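PDB 5FT0: GP37 from Pseudomonas phage phikz, which inhibits the RNA degradosome of its bacterial host, probably by binding the ribonuclease RNase E. Local coordinates for residues G151-D156 and V209-E214; E159-L164 and N171-L176; V45-A48 and N54-Y57. All coordinates share one frame; numbering follows the deposited sequence.

Interaction 1: G151-D156 and V209-E214. With ARG (arginine), chain C.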
loop_
_atom_site.group_PDB
_atom_site.type_symbol
_atom_site.label_atom_id
_atom_site.label_comp_id
_atom_site.label_asym_id
_atom_site.label_seq_id
_atom_site.Cartn_x
_atom_site.Cartn_y
_atom_site.Cartn_z
ATOM N N GLY A 151 5.549 27.199 -16.639
ATOM C CA GLY A 151 4.611 28.082 -17.305
ATOM C C GLY A 151 4.050 29.100 -16.336
ATOM O O GLY A 151 4.480 29.154 -15.180
ATOM N N ILE A 152 3.099 29.917 -16.780
ATOM C CA ILE A 152 2.439 30.895 -15.922
ATOM C C ILE A 152 0.962 30.534 -15.848
ATOM O O ILE A 152 0.290 30.432 -16.884
ATOM C CB ILE A 152 2.634 32.331 -16.431
ATOM C CG1 ILE A 152 4.123 32.631 -16.634
ATOM C CG2 ILE A 152 1.983 33.333 -15.479
ATOM C CD1 ILE A 152 4.852 33.065 -15.373
ATOM N N PHE A 153 0.466 30.327 -14.632
ATOM C CA PHE A 153 -0.922 29.962 -14.385
ATOM C C PHE A 153 -1.632 31.127 -13.709
ATOM O O PHE A 153 -1.108 31.704 -12.750
ATOM C CB PHE A 153 -1.006 28.704 -13.516
ATOM C CG PHE A 153 -2.389 28.121 -13.413
ATOM C CD1 PHE A 153 -2.833 27.185 -14.332
ATOM C CD2 PHE A 153 -3.240 28.506 -12.391
ATOM C CE1 PHE A 153 -4.106 26.645 -14.234
ATOM C CE2 PHE A 153 -4.511 27.974 -12.288
ATOM C CZ PHE A 153 -4.945 27.040 -13.211
ATOM N N LYS A 154 -2.815 31.472 -14.210
ATOM C CA LYS A 154 -3.610 32.572 -13.674
ATOM C C LYS A 154 -4.851 32.002 -12.999
ATOM O O LYS A 154 -5.652 31.317 -13.643
ATOM C CB LYS A 154 -4.000 33.557 -14.777
ATOM C CG LYS A 154 -2.820 34.089 -15.579
ATOM N N THR A 155 -5.007 32.288 -11.703
ATOM C CA THR A 155 -6.152 31.773 -10.959
ATOM C C THR A 155 -7.444 32.503 -11.310
ATOM O O THR A 155 -8.530 31.949 -11.103
ATOM C CB THR A 155 -5.885 31.866 -9.454
ATOM O OG1 THR A 155 -4.533 31.476 -9.185
ATOM C CG2 THR A 155 -6.821 30.946 -8.684
ATOM N N ASP A 156 -7.353 33.725 -11.841
ATOM C CA ASP A 156 -8.554 34.447 -12.251
ATOM C C ASP A 156 -9.272 33.740 -13.392
ATOM O O ASP A 156 -10.499 33.840 -13.510
ATOM C CB ASP A 156 -8.196 35.873 -12.675
ATOM C CG ASP A 156 -7.677 36.712 -11.530
ATOM O OD1 ASP A 156 -8.082 36.465 -10.375
ATOM O OD2 ASP A 156 -6.860 37.622 -11.788
ATOM N N VAL A 209 0.303 21.892 -11.192
ATOM C CA VAL A 209 0.157 23.264 -10.722
ATOM C C VAL A 209 0.097 23.230 -9.201
ATOM O O VAL A 209 -0.726 22.510 -8.619
ATOM C CB VAL A 209 -1.088 23.944 -11.313
ATOM C CG1 VAL A 209 -1.156 25.393 -10.867
ATOM C CG2 VAL A 209 -1.072 23.854 -12.832
ATOM N N TYR A 210 0.966 24.000 -8.559
ATOM C CA TYR A 210 1.055 24.053 -7.108
ATOM C C TYR A 210 0.509 25.382 -6.612
ATOM O O TYR A 210 0.931 26.446 -7.079
ATOM C CB TYR A 210 2.502 23.871 -6.641
ATOM C CG TYR A 210 3.058 22.487 -6.892
ATOM C CD1 TYR A 210 3.461 22.098 -8.164
ATOM C CD2 TYR A 210 3.191 21.574 -5.854
ATOM C CE1 TYR A 210 3.969 20.834 -8.398
ATOM C CE2 TYR A 210 3.701 20.308 -6.077
ATOM C CZ TYR A 210 4.089 19.943 -7.353
ATOM O OH TYR A 210 4.597 18.685 -7.584
ATOM N N PHE A 211 -0.427 25.318 -5.670
ATOM C CA PHE A 211 -0.977 26.493 -5.004
ATOM C C PHE A 211 -0.528 26.449 -3.549
ATOM O O PHE A 211 -1.026 25.633 -2.767
ATOM C CB PHE A 211 -2.503 26.526 -5.102
ATOM C CG PHE A 211 -3.030 26.407 -6.506
ATOM C CD1 PHE A 211 -3.243 25.165 -7.081
ATOM C CD2 PHE A 211 -3.324 27.540 -7.246
ATOM C CE1 PHE A 211 -3.732 25.057 -8.368
ATOM C CE2 PHE A 211 -3.813 27.437 -8.533
ATOM C CZ PHE A 211 -4.017 26.194 -9.095
ATOM N N SER A 212 0.407 27.322 -3.186
ATOM C CA SER A 212 0.969 27.341 -1.845
ATOM C C SER A 212 0.496 28.572 -1.081
ATOM O O SER A 212 0.197 29.615 -1.668
ATOM C CB SER A 212 2.496 27.305 -1.890
ATOM O OG SER A 212 2.944 26.051 -2.366
ATOM N N PHE A 213 0.432 28.436 0.242
ATOM C CA PHE A 213 -0.112 29.475 1.102
ATOM C C PHE A 213 0.707 29.558 2.379
ATOM O O PHE A 213 1.247 28.557 2.857
ATOM C CB PHE A 213 -1.583 29.208 1.446
ATOM C CG PHE A 213 -2.451 28.970 0.244
ATOM C CD1 PHE A 213 -3.003 30.033 -0.451
ATOM C CD2 PHE A 213 -2.716 27.683 -0.189
ATOM C CE1 PHE A 213 -3.798 29.817 -1.556
ATOM C CE2 PHE A 213 -3.515 27.460 -1.296
ATOM C CZ PHE A 213 -4.055 28.529 -1.980
ATOM N N GLU A 214 0.791 30.769 2.926
ATOM C CA GLU A 214 1.462 31.031 4.190
ATOM C C GLU A 214 0.475 31.726 5.111
ATOM O O GLU A 214 -0.130 32.731 4.726
ATOM C CB GLU A 214 2.707 31.903 3.995
ATOM C CG GLU A 214 3.712 31.347 3.006
ATOM C CD GLU A 214 4.756 32.374 2.606
ATOM O OE1 GLU A 214 5.745 32.537 3.346
ATOM O OE2 GLU A 214 4.583 33.024 1.553
HETATM N N ARG C . 4.199 35.257 5.051
HETATM C CA ARG C . 4.916 36.269 5.815
HETATM C C ARG C . 4.768 37.642 5.166
HETATM O O ARG C . 4.680 37.762 3.944
HETATM C CB ARG C . 6.390 35.889 5.938
HETATM C CG ARG C . 7.059 35.655 4.595
HETATM C CD ARG C . 8.440 35.056 4.747
HETATM N NE ARG C . 9.109 34.952 3.453
HETATM C CZ ARG C . 8.955 33.935 2.611
HETATM N NH1 ARG C . 8.156 32.925 2.927
HETATM N NH2 ARG C . 9.602 33.926 1.454
HETATM O OXT ARG C . 4.728 38.665 5.847
#
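On one face of the large antiparallel sheet, Val209 and Phe211 of strand 206-217 receive Phe153 and Thr155 from the loop that leads from edge strand 149-151 into helix 158-187. In the sheet, strand 197-202 separates strand 206-217 from strand 149-151, and its Val198 touches both Phe153 and Thr155. Phe153 is the main side chain of this contact. Its CG stands opposite the backbone N (chi1 -170°), which points the ring at the strand. Val209 CG1 lies beneath one face of that ring, 4.1 Å from its centroid and 19° off the normal, a CH-pi contact displaced toward the rim. The nearest ring atom is Phe153 CG, 3.9 Å from Val209 CG1, while Val209 CG2 faces Phe153 CD1. Two residues further along the strand, Phe211 turns its ring almost perpendicular to that of Phe153, with the planes at 83° and the centroids 5.7 Å apart. Phe153 CE2 sits in the plane of the Phe211 ring at its edge, 3.7 Å from Phe211 CZ. Phe153, Val209 and Phe211 are all buried and the contact is mainly apolar; Phe153 is held further by Leu164 and by an edge-to-face pairing with Phe161, both of helix 158-187. Three residues beyond Phe211 on the same strand, Glu214 belongs to the pocket of the bound arginine, with Phe190, Asp192 and Ala194. Its OE1 accepts from the ligand's NH1 in a bond modelled so short that its exact length is doubtful. The cationic ligand probably eases the crowding of Glu214 with Glu222. Back at the loop, the last touch is a loose one, Thr155 OG1 lying 4.2 Å from Phe211 CE2, near the plane of that ring.

Interaction 2: E159-L164 and N171-L176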
loop_
_atom_site.group_PDB
_atom_site.type_symbol
_atom_site.label_atom_id
_atom_site.label_comp_id
_atom_site.label_asym_id
_atom_site.label_seq_id
_atom_site.Cartn_x
_atom_site.Cartn_y
_atom_site.Cartn_z
ATOM N N GLU A 159 -10.878 29.212 -17.706
ATOM C CA GLU A 159 -10.501 28.340 -18.814
ATOM C C GLU A 159 -9.212 27.586 -18.522
ATOM O O GLU A 159 -9.017 26.475 -19.025
ATOM C CB GLU A 159 -10.362 29.151 -20.104
ATOM N N GLU A 160 -8.320 28.167 -17.716
ATOM C CA GLU A 160 -7.128 27.428 -17.314
ATOM C C GLU A 160 -7.470 26.300 -16.349
ATOM O O GLU A 160 -6.802 25.260 -16.354
ATOM C CB GLU A 160 -6.096 28.373 -16.697
ATOM C CG GLU A 160 -5.598 29.444 -17.654
ATOM C CD GLU A 160 -4.289 30.064 -17.207
ATOM O OE1 GLU A 160 -3.314 29.311 -17.009
ATOM O OE2 GLU A 160 -4.233 31.302 -17.059
ATOM N N PHE A 161 -8.507 26.478 -15.524
ATOM C CA PHE A 161 -9.005 25.359 -14.733
ATOM C C PHE A 161 -9.756 24.357 -15.599
ATOM O O PHE A 161 -9.811 23.169 -15.264
ATOM C CB PHE A 161 -9.898 25.865 -13.598
ATOM C CG PHE A 161 -9.133 26.373 -12.408
ATOM C CD1 PHE A 161 -8.749 25.506 -11.396
ATOM C CD2 PHE A 161 -8.791 27.711 -12.303
ATOM C CE1 PHE A 161 -8.043 25.967 -10.303
ATOM C CE2 PHE A 161 -8.085 28.177 -11.209
ATOM C CZ PHE A 161 -7.710 27.305 -10.208
ATOM N N GLU A 162 -10.341 24.813 -16.711
ATOM C CA GLU A 162 -10.909 23.878 -17.676
ATOM C C GLU A 162 -9.821 23.059 -18.354
ATOM O O GLU A 162 -10.042 21.894 -18.694
ATOM C CB GLU A 162 -11.740 24.625 -18.720
ATOM C CG GLU A 162 -13.015 25.244 -18.168
ATOM C CD GLU A 162 -13.806 25.995 -19.221
ATOM O OE1 GLU A 162 -13.321 26.106 -20.368
ATOM O OE2 GLU A 162 -14.914 26.474 -18.902
ATOM N N PHE A 163 -8.644 23.651 -18.560
ATOM C CA PHE A 163 -7.518 22.887 -19.081
ATOM C C PHE A 163 -7.059 21.836 -18.078
ATOM O O PHE A 163 -6.749 20.701 -18.455
ATOM C CB PHE A 163 -6.374 23.837 -19.442
ATOM C CG PHE A 163 -5.056 23.151 -19.680
ATOM C CD1 PHE A 163 -4.817 22.462 -20.858
ATOM C CD2 PHE A 163 -4.046 23.217 -18.732
ATOM C CE1 PHE A 163 -3.599 21.841 -21.079
ATOM C CE2 PHE A 163 -2.826 22.599 -18.948
ATOM C CZ PHE A 163 -2.602 21.912 -20.122
ATOM N N LEU A 164 -7.042 22.186 -16.790
ATOM C CA LEU A 164 -6.466 21.299 -15.784
ATOM C C LEU A 164 -7.360 20.094 -15.509
ATOM O O LEU A 164 -6.888 18.951 -15.505
ATOM C CB LEU A 164 -6.206 22.072 -14.490
ATOM C CG LEU A 164 -4.857 22.772 -14.335
ATOM C CD1 LEU A 164 -4.744 23.390 -12.948
ATOM C CD2 LEU A 164 -3.716 21.800 -14.588
ATOM N N ASN A 171 -15.122 24.616 -12.328
ATOM C CA ASN A 171 -15.587 25.665 -11.426
ATOM C C ASN A 171 -15.525 25.225 -9.967
ATOM O O ASN A 171 -15.199 26.032 -9.089
ATOM C CB ASN A 171 -17.006 26.096 -11.797
ATOM C CG ASN A 171 -17.460 27.322 -11.024
ATOM O OD1 ASN A 171 -18.324 27.237 -10.152
ATOM N ND2 ASN A 171 -16.864 28.469 -11.331
ATOM N N ASN A 172 -15.839 23.957 -9.685
ATOM C CA ASN A 172 -15.702 23.454 -8.322
ATOM C C ASN A 172 -14.252 23.510 -7.860
ATOM O O ASN A 172 -13.973 23.853 -6.705
ATOM C CB ASN A 172 -16.228 22.022 -8.231
ATOM C CG ASN A 172 -17.737 21.943 -8.345
ATOM O OD1 ASN A 172 -18.451 22.854 -7.931
ATOM N ND2 ASN A 172 -18.230 20.844 -8.908
ATOM N N VAL A 173 -13.316 23.180 -8.753
ATOM C CA VAL A 173 -11.900 23.199 -8.397
ATOM C C VAL A 173 -11.412 24.632 -8.222
ATOM O O VAL A 173 -10.656 24.936 -7.291
ATOM C CB VAL A 173 -11.082 22.438 -9.457
ATOM C CG1 VAL A 173 -9.598 22.657 -9.244
ATOM C CG2 VAL A 173 -11.409 20.954 -9.406
ATOM N N LYS A 174 -11.842 25.536 -9.105
ATOM C CA LYS A 174 -11.498 26.947 -8.959
ATOM C C LYS A 174 -12.010 27.505 -7.635
ATOM O O LYS A 174 -11.323 28.295 -6.978
ATOM C CB LYS A 174 -12.063 27.738 -10.140
ATOM C CG LYS A 174 -11.849 29.244 -10.075
ATOM C CD LYS A 174 -12.182 29.883 -11.418
ATOM C CE LYS A 174 -12.990 31.164 -11.261
ATOM N NZ LYS A 174 -12.198 32.281 -10.678
ATOM N N GLU A 175 -13.212 27.099 -7.225
ATOM C CA GLU A 175 -13.748 27.553 -5.947
ATOM C C GLU A 175 -12.994 26.945 -4.772
ATOM O O GLU A 175 -12.912 27.565 -3.704
ATOM C CB GLU A 175 -15.238 27.223 -5.852
ATOM C CG GLU A 175 -16.112 28.032 -6.801
ATOM C CD GLU A 175 -16.027 29.526 -6.540
ATOM O OE1 GLU A 175 -16.141 29.936 -5.364
ATOM O OE2 GLU A 175 -15.842 30.292 -7.512
ATOM N N LEU A 176 -12.449 25.736 -4.941
ATOM C CA LEU A 176 -11.632 25.141 -3.888
ATOM C C LEU A 176 -10.372 25.963 -3.653
ATOM O O LEU A 176 -10.031 26.291 -2.509
ATOM C CB LEU A 176 -11.278 23.699 -4.250
ATOM C CG LEU A 176 -10.209 23.013 -3.391
ATOM C CD1 LEU A 176 -10.680 22.887 -1.952
ATOM C CD2 LEU A 176 -9.858 21.645 -3.960
#
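Phe161 lies with one ring face against the backbone of Lys174, joining two parts of the kinked helix 158-187. Between residues 164 and 171 the chain of this helix changes direction sharply, and Phe161 and Lys174, thirteen positions apart, come together with their CA atoms 6.5 Å from each other. A kink falls where the backbone N-H groups of Asn171 and Asn172 leave the helical bonding pattern. The CA of Lys174 stands over the centre of the Phe161 ring, 3.9 Å from the centroid and 12° off the normal, so this CH-pi contact is made by the main chain rather than by the ammonium group. The lysine side chain crosses the phenylalanine at about a right angle. Because chi1 of Lys174 is 177°, CG runs on away from the backbone N and along the ring, before bends at chi3 and chi4 turn the amine away. Val173 approaches differently: its CG1 comes to the rim of the ring, near its plane, 3.7 Å from Phe161 CD1. Val173 also touches Val96 of helix 87-98 and Ile229 of strand 220-232. On the Lys174 side, CB lies 3.9 Å from Phe161 CD2, with CG near CD2 and CE2.

Interaction 3: V45-A48 and N54-Y57; sequences VTCA and NTHY
Cys47 and Thr55 face each other across two antiparallel strands, and the cysteine side chain can be followed outward from there. Its CB comes first against Thr55 OG1, at 3.2 Å; the threonine hydroxyl is turned between its own backbone N and carbonyl carbon (chi1 61°), which brings it up to this methylene. Beyond CB, the sulfur is set anti to the carbonyl carbon and leans along the sheet toward Tyr57. SG meets Tyr57 CE2 at 3.8 Å, arriving at the edge of the ring and 77° off its normal, a Cys sulfur-aromatic contact. Val74 of helix 67-82 and Ile30 of strand 30-37 also pack on Cys47. The two strands form the beta hairpin 42-48/55-59, in which 55-59 is the outermost strand of a four-stranded antiparallel sheet within this chain. Cys47 and Thr55 make a hydrogen-bonded pair, with Cys47 N to Thr55 O at 2.8 Å and the return bond from Thr55 N to Cys47 O at 2.9 Å. Val45 and Tyr57 pair in the same way, their CB atoms 4.3 Å apart on the face that carries Cys47. Between them Thr46 and His56 form a non-hydrogen-bonded pair, and their side chains lie side by side on the other face, Thr46 OG1 3.7 Å from His56 CD2. Thr46 CG2 also packs against Asn54 ND2. At the turn end, just after a cis peptide bond, Asn54 OD1 lies 3.4 Å from Ala48 CB.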
loop_
_atom_site.group_PDB
_atom_site.type_symbol
_atom_site.label_atom_id
_atom_site.label_comp_id
_atom_site.label_asym_id
_atom_site.label_seq_id
_atom_site.Cartn_x
_atom_site.Cartn_y
_atom_site.Cartn_z
ATOM N N VAL A 45 12.267 14.535 12.972
ATOM C CA VAL A 45 11.292 14.513 14.055
ATOM C C VAL A 45 10.447 13.254 13.934
ATOM O O VAL A 45 10.039 12.875 12.831
ATOM C CB VAL A 45 10.401 15.774 14.035
ATOM C CG1 VAL A 45 9.382 15.733 15.163
ATOM C CG2 VAL A 45 11.252 17.027 14.129
ATOM N N THR A 46 10.186 12.610 15.070
ATOM C CA THR A 46 9.306 11.451 15.144
ATOM C C THR A 46 8.211 11.721 16.165
ATOM O O THR A 46 8.500 12.137 17.292
ATOM C CB THR A 46 10.085 10.186 15.521
ATOM O OG1 THR A 46 11.081 9.924 14.525
ATOM C CG2 THR A 46 9.148 8.990 15.622
ATOM N N CYS A 47 6.961 11.484 15.770
ATOM C CA CYS A 47 5.798 11.710 16.619
ATOM C C CYS A 47 5.023 10.408 16.766
ATOM O O CYS A 47 4.712 9.752 15.765
ATOM C CB CYS A 47 4.893 12.800 16.035
ATOM S SG CYS A 47 5.698 14.395 15.786
ATOM N N ALA A 48 4.702 10.041 18.006
ATOM C CA ALA A 48 4.062 8.764 18.296
ATOM C C ALA A 48 2.837 8.972 19.173
ATOM O O ALA A 48 2.903 9.687 20.179
ATOM C CB ALA A 48 5.036 7.804 18.986
ATOM N N ASN A 54 3.323 5.893 13.579
ATOM C CA ASN A 54 4.167 7.062 13.852
ATOM C C ASN A 54 4.141 8.042 12.668
ATOM O O ASN A 54 3.980 7.607 11.522
ATOM C CB ASN A 54 5.650 6.651 14.055
ATOM C CG ASN A 54 5.949 6.073 15.423
ATOM O OD1 ASN A 54 5.061 5.853 16.240
ATOM N ND2 ASN A 54 7.222 5.820 15.674
ATOM N N THR A 55 4.345 9.341 12.913
ATOM C CA THR A 55 4.571 10.314 11.846
ATOM C C THR A 55 5.989 10.870 11.930
ATOM O O THR A 55 6.599 10.906 13.004
ATOM C CB THR A 55 3.570 11.477 11.904
ATOM O OG1 THR A 55 3.714 12.182 13.144
ATOM C CG2 THR A 55 2.144 10.983 11.769
ATOM N N HIS A 56 6.507 11.318 10.786
ATOM C CA HIS A 56 7.881 11.794 10.689
ATOM C C HIS A 56 7.939 13.094 9.899
ATOM O O HIS A 56 7.177 13.287 8.945
ATOM C CB HIS A 56 8.788 10.746 10.024
ATOM C CG HIS A 56 8.633 9.365 10.586
ATOM N ND1 HIS A 56 7.620 8.514 10.196
ATOM C CD2 HIS A 56 9.360 8.689 11.506
ATOM C CE1 HIS A 56 7.729 7.374 10.854
ATOM N NE2 HIS A 56 8.777 7.453 11.655
ATOM N N TYR A 57 8.855 13.979 10.293
ATOM C CA TYR A 57 9.064 15.241 9.596
ATOM C C TYR A 57 10.555 15.536 9.504
ATOM O O TYR A 57 11.360 15.041 10.296
ATOM C CB TYR A 57 8.373 16.419 10.297
ATOM C CG TYR A 57 6.918 16.213 10.644
ATOM C CD1 TYR A 57 5.938 16.220 9.660
ATOM C CD2 TYR A 57 6.520 16.049 11.964
ATOM C CE1 TYR A 57 4.602 16.046 9.980
ATOM C CE2 TYR A 57 5.186 15.877 12.295
ATOM C CZ TYR A 57 4.232 15.877 11.300
ATOM O OH TYR A 57 2.907 15.708 11.627
#

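Overall arrangement
Interactions 1 and 2 adjoin, their centres about 12 Å apart on the same side of the chain's centre, and they share one apolar cluster. Phe153 CE1 packs 3.6 Å from Leu164 CD1, and a probable hydrogen bond of 3.2 Å from Lys154 N to Glu160 OE2 joins the loop to the helix that follows it. Interaction 1 reaches the bound arginine through Glu214; the Val173 side chain of interaction 2 lies about 12 Å from the potassium ion held by Ile97, Asn100 and Tyr103, without touching it. Interaction 3 belongs to a separate sheet across the chain's centre, its centre about 30 Å from that of interaction 1 and about 35 Å from that of interaction 2.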